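Local coordinates for Hit-like protein involved in cell-cycle regulation (Bartonella henselae, PDB 3LB5) that probably binds nucleotides as a dimeric histidine triad (HINT-like) protein and may take part in cell-cycle regulation, at residues R74-A79 with Y122-H127; D50-M55 with I68-S73. All coordinates share one frame; numbering follows the deposited sequence.

Contact 1 (R74-A79 with Y122-H127); sequences RNLLDA and YHLHFH
Arg74 and Asn75 run beside His123 and Leu124 without a hydrogen bond between the two backbones, Arg74 CA lying 4.4 Å from His123 CA and Asn75 CA 4.0 Å from Leu124 CA; the backbones meet instead through a CA-H...O contact, Arg74 CA to Tyr122 O at 3.3 Å. The Arg74 side chain lies alongside Tyr122, pointing the same way, with guanidinium and ring planes only 14° apart and NH2 3.6 Å from Tyr122 CD1. Glu114 takes NH1 in a salt bridge and also accepts from Asn75 ND2. Leu124, with CG anti to its own backbone N (chi1 180°), sends both methyls into the turn: CD1 rests 3.5 Å from Leu76 N, and CD2 meets Ala79 CB at 4.0 Å. The turn is held from within by Asp78, whose two carboxylate oxygens receive Arg74 N and Asn75 N on their syn sides, and by an Asx turn in which Asn75 OD1 accepts from Leu77 N. His125 ND1 donates almost straight to His123 O (2.8 Å), in its ring plane, which helps fix the imidazole's rotation. The alternating His123, Leu124, His125, Phe126, His127 is the His-x-His-x-His signature of the histidine triad family.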
ATOM      1  N   ARG B  74     -12.302   9.428   1.244  1.00  9.25           N
ATOM      2  CA  ARG B  74     -11.461   9.733   2.412  1.00  9.79           C
ATOM      3  C   ARG B  74     -10.204   8.864   2.444  1.00  9.85           C
ATOM      4  O   ARG B  74      -9.133   9.323   2.848  1.00  9.99           O
ATOM      5  CB  ARG B  74     -12.248   9.516   3.709  1.00  9.57           C
ATOM      6  CG  ARG B  74     -13.401  10.534   3.894  1.00  9.32           C
ATOM      7  CD  ARG B  74     -14.135  10.361   5.189  1.00 11.17           C
ATOM      8  NE  ARG B  74     -13.324  10.626   6.369  1.00 11.27           N
ATOM      9  CZ  ARG B  74     -12.742   9.703   7.135  1.00 13.91           C
ATOM     10  NH1 ARG B  74     -12.847   8.399   6.851  1.00 10.67           N
ATOM     11  NH2 ARG B  74     -12.047  10.093   8.209  1.00 10.60           N
ATOM     12  N   ASN B  75     -10.360   7.596   2.067  1.00  8.70           N
ATOM     13  CA  ASN B  75      -9.249   6.637   2.132  1.00  8.97           C
ATOM     14  C   ASN B  75      -9.592   5.377   1.346  1.00  8.49           C
ATOM     15  O   ASN B  75     -10.431   5.434   0.442  1.00  7.50           O
ATOM     16  CB  ASN B  75      -8.814   6.368   3.597  1.00  9.01           C
ATOM     17  CG  ASN B  75      -9.931   5.831   4.471  1.00  7.80           C
ATOM     18  OD1 ASN B  75     -10.770   5.053   4.035  1.00 10.31           O
ATOM     19  ND2 ASN B  75      -9.906   6.202   5.740  1.00 10.00           N
ATOM     20  N   LEU B  76      -8.948   4.247   1.653  1.00  9.53           N
ATOM     21  CA  LEU B  76      -9.174   3.012   0.883  1.00  9.72           C
ATOM     22  C   LEU B  76     -10.540   2.388   1.138  1.00 10.29           C
ATOM     23  O   LEU B  76     -11.145   1.772   0.244  1.00 10.70           O
ATOM     24  CB  LEU B  76      -8.082   1.970   1.220  1.00  9.64           C
ATOM     25  CG  LEU B  76      -8.043   0.728   0.316  1.00  8.47           C
ATOM     26  CD1 LEU B  76      -7.421   1.106  -0.981  1.00  9.80           C
ATOM     27  CD2 LEU B  76      -7.247  -0.378   0.953  1.00  8.28           C
ATOM     28  N   LEU B  77     -10.995   2.519   2.376  1.00 11.08           N
ATOM     29  CA  LEU B  77     -12.217   1.881   2.884  1.00 11.42           C
ATOM     30  C   LEU B  77     -13.492   2.376   2.189  1.00 11.65           C
ATOM     31  O   LEU B  77     -14.407   1.587   1.950  1.00 12.09           O
ATOM     32  CB  LEU B  77     -12.331   2.109   4.395  1.00 11.25           C
ATOM     33  CG  LEU B  77     -11.110   1.746   5.263  1.00 13.91           C
ATOM     34  CD1 LEU B  77     -11.237   2.392   6.639  1.00 14.65           C
ATOM     35  CD2 LEU B  77     -10.989   0.247   5.403  1.00 12.69           C
ATOM     36  N   ASP B  78     -13.542   3.668   1.858  1.00 11.35           N
ATOM     37  CA  ASP B  78     -14.739   4.248   1.210  1.00 12.23           C
ATOM     38  C   ASP B  78     -14.581   4.496  -0.295  1.00 12.14           C
ATOM     39  O   ASP B  78     -15.494   5.018  -0.928  1.00 11.76           O
ATOM     40  CB  ASP B  78     -15.179   5.544   1.919  1.00 11.78           C
ATOM     41  CG  ASP B  78     -14.134   6.656   1.828  1.00 12.69           C
ATOM     42  OD1 ASP B  78     -12.937   6.350   1.741  1.00 12.99           O
ATOM     43  OD2 ASP B  78     -14.506   7.847   1.873  1.00 13.17           O
ATOM     44  N   ALA B  79     -13.425   4.138  -0.864  1.00 11.85           N
ATOM     45  CA  ALA B  79     -13.208   4.302  -2.309  1.00 11.54           C
ATOM     46  C   ALA B  79     -14.090   3.334  -3.088  1.00 11.83           C
ATOM     47  O   ALA B  79     -14.377   2.237  -2.604  1.00 11.64           O
ATOM     48  CB  ALA B  79     -11.748   4.053  -2.645  1.00 11.88           C
ATOM     49  N   TYR B 122      -7.158  13.601   4.520  1.00 10.26           N
ATOM     50  CA  TYR B 122      -8.270  12.663   4.377  1.00 10.02           C
ATOM     51  C   TYR B 122      -8.800  12.561   2.954  1.00 10.48           C
ATOM     52  O   TYR B 122      -9.989  12.715   2.691  1.00 10.08           O
ATOM     53  CB  TYR B 122      -9.353  12.961   5.409  1.00 11.04           C
ATOM     54  CG  TYR B 122      -8.843  12.597   6.773  1.00 11.59           C
ATOM     55  CD1 TYR B 122      -8.847  11.275   7.197  1.00 13.42           C
ATOM     56  CD2 TYR B 122      -8.284  13.558   7.607  1.00 12.68           C
ATOM     57  CE1 TYR B 122      -8.320  10.914   8.424  1.00 13.56           C
ATOM     58  CE2 TYR B 122      -7.768  13.205   8.861  1.00 14.77           C
ATOM     59  CZ  TYR B 122      -7.797  11.874   9.249  1.00 14.44           C
ATOM     60  OH  TYR B 122      -7.324  11.506  10.484  1.00 16.00           O
ATOM     61  N   HIS B 123      -7.854  12.328   2.046  1.00 10.16           N
ATOM     62  CA  HIS B 123      -8.114  11.912   0.679  1.00  9.92           C
ATOM     63  C   HIS B 123      -7.223  10.678   0.383  1.00  9.69           C
ATOM     64  O   HIS B 123      -6.078  10.614   0.844  1.00  9.76           O
ATOM     65  CB  HIS B 123      -7.769  13.065  -0.269  1.00  9.04           C
ATOM     66  CG  HIS B 123      -8.078  12.771  -1.699  1.00 10.12           C
ATOM     67  ND1 HIS B 123      -9.286  13.104  -2.273  1.00  7.77           N
ATOM     68  CD2 HIS B 123      -7.357  12.148  -2.660  1.00  7.84           C
ATOM     69  CE1 HIS B 123      -9.294  12.700  -3.536  1.00 10.57           C
ATOM     70  NE2 HIS B 123      -8.129  12.133  -3.802  1.00  9.57           N
ATOM     71  N   LEU B 124      -7.741   9.693  -0.351  1.00 10.49           N
ATOM     72  CA  LEU B 124      -6.966   8.469  -0.643  1.00  9.48           C
ATOM     73  C   LEU B 124      -5.609   8.810  -1.268  1.00  9.23           C
ATOM     74  O   LEU B 124      -5.552   9.471  -2.274  1.00  9.92           O
ATOM     75  CB  LEU B 124      -7.748   7.498  -1.558  1.00 10.18           C
ATOM     76  CG  LEU B 124      -7.066   6.165  -1.958  1.00  7.92           C
ATOM     77  CD1 LEU B 124      -6.585   5.332  -0.749  1.00  9.96           C
ATOM     78  CD2 LEU B 124      -7.994   5.346  -2.849  1.00  8.29           C
ATOM     79  N   HIS B 125      -4.519   8.418  -0.623  1.00  9.20           N
ATOM     80  CA  HIS B 125      -3.208   8.545  -1.234  1.00  9.25           C
ATOM     81  C   HIS B 125      -2.301   7.379  -0.879  1.00  9.30           C
ATOM     82  O   HIS B 125      -2.298   6.923   0.270  1.00 10.07           O
ATOM     83  CB  HIS B 125      -2.535   9.881  -0.879  1.00  8.69           C
ATOM     84  CG  HIS B 125      -2.349  10.113   0.596  1.00  9.42           C
ATOM     85  ND1 HIS B 125      -3.408  10.335   1.449  1.00  9.99           N
ATOM     86  CD2 HIS B 125      -1.227  10.212   1.355  1.00 11.27           C
ATOM     87  CE1 HIS B 125      -2.951  10.532   2.680  1.00 12.82           C
ATOM     88  NE2 HIS B 125      -1.630  10.478   2.649  1.00  9.92           N
ATOM     89  N   PHE B 126      -1.525   6.914  -1.864  1.00  9.04           N
ATOM     90  CA  PHE B 126      -0.425   5.958  -1.639  1.00  9.02           C
ATOM     91  C   PHE B 126       0.913   6.698  -1.593  1.00  8.12           C
ATOM     92  O   PHE B 126       1.179   7.585  -2.412  1.00  7.44           O
ATOM     93  CB  PHE B 126      -0.381   4.896  -2.744  1.00  8.70           C
ATOM     94  CG  PHE B 126      -1.474   3.864  -2.643  1.00 10.40           C
ATOM     95  CD1 PHE B 126      -1.172   2.563  -2.272  1.00 10.62           C
ATOM     96  CD2 PHE B 126      -2.800   4.187  -2.955  1.00  9.95           C
ATOM     97  CE1 PHE B 126      -2.186   1.599  -2.172  1.00 12.39           C
ATOM     98  CE2 PHE B 126      -3.825   3.223  -2.873  1.00 10.67           C
ATOM     99  CZ  PHE B 126      -3.506   1.925  -2.478  1.00 10.23           C
ATOM    100  N   HIS B 127       1.724   6.367  -0.593  1.00  7.70           N
ATOM    101  CA  HIS B 127       3.116   6.807  -0.523  1.00  7.79           C
ATOM    102  C   HIS B 127       4.021   5.867  -1.318  1.00  8.71           C
ATOM    103  O   HIS B 127       3.967   4.628  -1.142  1.00  8.52           O
ATOM    104  CB  HIS B 127       3.610   6.790   0.937  1.00  7.64           C
ATOM    105  CG  HIS B 127       2.896   7.739   1.824  1.00  7.04           C
ATOM    106  ND1 HIS B 127       3.279   9.062   1.947  1.00  9.90           N
ATOM    107  CD2 HIS B 127       1.853   7.563   2.669  1.00  9.73           C
ATOM    108  CE1 HIS B 127       2.483   9.666   2.816  1.00 11.78           C
ATOM    109  NE2 HIS B 127       1.614   8.779   3.272  1.00 13.25           N
TER

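Contact 2 (D50-M55 with I68-S73); sequences DVIAFM and IPKKGS
The antiparallel beta hairpin of strands 51-55 and 65-69, part of the five-stranded sheet of this HIT domain, ends here. Ile52 and Ile68 form a hydrogen-bonded pair: Ile68 N reaches Ile52 O at 2.9 Å and nearly straight (175°), and Ile52 N returns a bond to Ile68 O. Val51 and Pro69 follow as a non-hydrogen-bonded pair with diverging side chains, their CA atoms 4.4 Å apart. Ile52 and Ile68 project from the same face, toward helix 31-36, and Ile52 CB lies 4.1 Å from Ile68 CG1. With chi1 at 63°, Ile68 places CG1 between its backbone N and carbonyl carbon, near the Phe54 ring; its CD1 comes within 3.7 Å of Phe54 CE2, the two side chains crossing at about a right angle. Phe54 also lies close to a bound unidentified ligand and meets Phe32 edge-to-face, so it links this apolar cluster to the ligand's surroundings. Past the strand end, Lys70 runs along the backbone of Asp50 and Val51, extended beyond CG, and crosses the Ile52 side chain nearly perpendicularly. Its CE packs 3.6 Å from Ile52 CG1, while NZ continues to a salt bridge with Glu47 and a hydrogen bond to Asp48 O. Asp50 O is gripped twice: Lys70 N donates from above the carbonyl plane (2.9 Å), and a water gives a second bond at 2.8 Å while accepting from Lys71 N.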
ATOM      1  N   ASP B  50      -7.541   9.546 -14.437  1.00 10.93           N
ATOM      2  CA  ASP B  50      -8.000   9.025 -13.156  1.00 10.59           C
ATOM      3  C   ASP B  50      -7.089   9.347 -11.970  1.00  9.75           C
ATOM      4  O   ASP B  50      -7.512   9.237 -10.828  1.00  9.89           O
ATOM      5  CB  ASP B  50      -8.206   7.518 -13.255  1.00  9.70           C
ATOM      6  CG  ASP B  50      -9.306   7.146 -14.243  1.00 11.87           C
ATOM      7  OD1 ASP B  50     -10.364   7.767 -14.197  1.00 12.67           O
ATOM      8  OD2 ASP B  50      -9.111   6.256 -15.090  1.00 14.52           O
ATOM      9  N   VAL B  51      -5.838   9.708 -12.222  1.00  8.74           N
ATOM     10  CA  VAL B  51      -4.918   9.879 -11.088  1.00  8.82           C
ATOM     11  C   VAL B  51      -3.937  10.999 -11.295  1.00  8.82           C
ATOM     12  O   VAL B  51      -3.673  11.414 -12.426  1.00  9.94           O
ATOM     13  CB  VAL B  51      -4.074   8.589 -10.792  1.00  9.22           C
ATOM     14  CG1 VAL B  51      -4.930   7.331 -10.744  1.00  9.31           C
ATOM     15  CG2 VAL B  51      -2.966   8.418 -11.805  1.00  8.41           C
ATOM     16  N   ILE B  52      -3.349  11.443 -10.191  1.00  9.19           N
ATOM     17  CA  ILE B  52      -2.276  12.392 -10.226  1.00  8.47           C
ATOM     18  C   ILE B  52      -1.200  11.854  -9.327  1.00  8.72           C
ATOM     19  O   ILE B  52      -1.493  11.394  -8.237  1.00  8.49           O
ATOM     20  CB  ILE B  52      -2.693  13.774  -9.696  1.00  8.80           C
ATOM     21  CG1 ILE B  52      -3.911  14.321 -10.449  1.00  9.43           C
ATOM     22  CG2 ILE B  52      -1.535  14.748  -9.859  1.00  8.34           C
ATOM     23  CD1 ILE B  52      -4.521  15.549  -9.757  1.00 11.40           C
ATOM     24  N   ALA B  53       0.039  11.907  -9.809  1.00  8.00           N
ATOM     25  CA  ALA B  53       1.205  11.576  -8.998  1.00  8.07           C
ATOM     26  C   ALA B  53       2.042  12.818  -8.858  1.00  7.78           C
ATOM     27  O   ALA B  53       2.314  13.504  -9.847  1.00  8.44           O
ATOM     28  CB  ALA B  53       2.026  10.423  -9.633  1.00  7.82           C
ATOM     29  N   PHE B  54       2.473  13.104  -7.634  1.00  7.79           N
ATOM     30  CA  PHE B  54       3.077  14.387  -7.343  1.00  8.24           C
ATOM     31  C   PHE B  54       4.029  14.246  -6.149  1.00  8.73           C
ATOM     32  O   PHE B  54       3.947  13.291  -5.383  1.00  8.50           O
ATOM     33  CB  PHE B  54       1.992  15.465  -7.097  1.00  7.79           C
ATOM     34  CG  PHE B  54       1.086  15.167  -5.919  1.00  9.02           C
ATOM     35  CD1 PHE B  54       1.353  15.722  -4.658  1.00  8.15           C
ATOM     36  CD2 PHE B  54      -0.042  14.350  -6.071  1.00  8.44           C
ATOM     37  CE1 PHE B  54       0.511  15.464  -3.547  1.00 10.77           C
ATOM     38  CE2 PHE B  54      -0.893  14.076  -4.958  1.00 10.28           C
ATOM     39  CZ  PHE B  54      -0.607  14.641  -3.690  1.00 10.92           C
ATOM     40  N   MET B  55       4.965  15.171  -6.057  1.00  9.04           N
ATOM     41  CA  MET B  55       5.994  15.119  -5.037  1.00 10.22           C
ATOM     42  C   MET B  55       5.421  15.433  -3.664  1.00 10.46           C
ATOM     43  O   MET B  55       4.657  16.397  -3.501  1.00 10.46           O
ATOM     44  CB  MET B  55       7.126  16.099  -5.382  1.00 10.78           C
ATOM     45  CG  MET B  55       7.742  15.900  -6.785  1.00 10.26           C
ATOM     46  SD  MET B  55       8.138  14.180  -7.154  1.00 11.10           S
ATOM     47  CE  MET B  55       9.444  13.934  -5.934  1.00  8.80           C
ATOM     48  N   ILE B  68      -2.599   9.819  -6.027  1.00  7.54           N
ATOM     49  CA  ILE B  68      -4.006   9.985  -5.597  1.00  8.21           C
ATOM     50  C   ILE B  68      -4.982   9.730  -6.740  1.00  8.37           C
ATOM     51  O   ILE B  68      -4.675  10.052  -7.898  1.00  8.64           O
ATOM     52  CB  ILE B  68      -4.320  11.418  -5.001  1.00  8.35           C
ATOM     53  CG1 ILE B  68      -4.130  12.533  -6.044  1.00  9.49           C
ATOM     54  CG2 ILE B  68      -3.543  11.699  -3.703  1.00  7.58           C
ATOM     55  CD1 ILE B  68      -4.552  13.950  -5.481  1.00  8.82           C
ATOM     56  N   PRO B  69      -6.192   9.219  -6.413  1.00  8.99           N
ATOM     57  CA  PRO B  69      -7.267   9.267  -7.398  1.00  8.62           C
ATOM     58  C   PRO B  69      -7.771  10.720  -7.576  1.00  9.19           C
ATOM     59  O   PRO B  69      -7.710  11.530  -6.656  1.00  9.70           O
ATOM     60  CB  PRO B  69      -8.348   8.397  -6.757  1.00  8.43           C
ATOM     61  CG  PRO B  69      -8.136   8.630  -5.257  1.00  8.06           C
ATOM     62  CD  PRO B  69      -6.665   8.755  -5.088  1.00  9.15           C
ATOM     63  N   LYS B  70      -8.287  11.035  -8.751  1.00  8.86           N
ATOM     64  CA  LYS B  70      -8.921  12.322  -8.957  1.00  9.74           C
ATOM     65  C   LYS B  70     -10.339  12.234  -8.377  1.00 10.44           C
ATOM     66  O   LYS B  70     -10.935  13.259  -7.990  1.00 10.55           O
ATOM     67  CB  LYS B  70      -8.959  12.638 -10.451  1.00 10.12           C
ATOM     68  CG  LYS B  70      -7.612  13.076 -11.014  1.00  9.48           C
ATOM     69  CD  LYS B  70      -7.749  13.426 -12.491  1.00 12.00           C
ATOM     70  CE  LYS B  70      -6.498  14.160 -12.991  1.00 13.88           C
ATOM     71  NZ  LYS B  70      -6.512  14.426 -14.457  1.00 13.97           N
ATOM     72  N   LYS B  71     -10.888  11.020  -8.343  1.00  9.42           N
ATOM     73  CA  LYS B  71     -12.189  10.833  -7.721  1.00 10.38           C
ATOM     74  C   LYS B  71     -12.038  10.739  -6.207  1.00 11.26           C
ATOM     75  O   LYS B  71     -11.268   9.921  -5.714  1.00 12.38           O
ATOM     76  CB  LYS B  71     -12.940   9.630  -8.295  1.00  9.48           C
ATOM     77  CG  LYS B  71     -14.358   9.425  -7.690  1.00 10.07           C
ATOM     78  CD  LYS B  71     -15.072   8.226  -8.334  1.00  8.34           C
ATOM     79  CE  LYS B  71     -16.549   8.215  -7.988  1.00  9.71           C
ATOM     80  NZ  LYS B  71     -16.766   7.938  -6.522  1.00  9.48           N
ATOM     81  N   GLY B  72     -12.791  11.581  -5.493  1.00 11.03           N
ATOM     82  CA  GLY B  72     -12.673  11.720  -4.045  1.00 11.46           C
ATOM     83  C   GLY B  72     -13.150  10.530  -3.211  1.00 11.34           C
ATOM     84  O   GLY B  72     -14.224   9.983  -3.441  1.00 11.93           O
ATOM     85  N   SER B  73     -12.320  10.104  -2.264  1.00 11.09           N
ATOM     86  CA  SER B  73     -12.772   9.284  -1.137  1.00 10.23           C
ATOM     87  C   SER B  73     -11.845   9.627   0.013  1.00  9.93           C
ATOM     88  O   SER B  73     -10.729  10.099  -0.216  1.00  9.91           O
ATOM     89  CB  SER B  73     -12.759   7.770  -1.447  1.00 10.12           C
ATOM     90  OG  SER B  73     -11.456   7.268  -1.664  1.00 10.76           O
TER
HETATM   91  O   HOH W   1     -10.015   8.680  -9.696  1.00  9.15           O

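The two contacts follow one another along the chain, residues 68-73 leading directly into 74-79, and both reach the same sheet; contact 1 sets the loop before helix 81-101 against the segment leading into strand 126-131, the neighbour of strand 65-69. Both are largely buried, but contact 2 reaches the surface at Asp50 and Lys70, whereas contact 1 is touched by the second subunit, whose Gln92 hydrogen-bonds Leu76 O and Ala79 O. Their chemistry differs: regular strand pairing carries contact 2, while contact 1 relies on leucine packing, Arg74 along Tyr122, and a loop braced by its own side chains. Probable hydrogen bonds, His123 NE2 to Pro69 O (2.9 Å) and Leu124 N to Ser73 O (3.0 Å), tie the histidine motif to the end of strand 65-69 and the following loop.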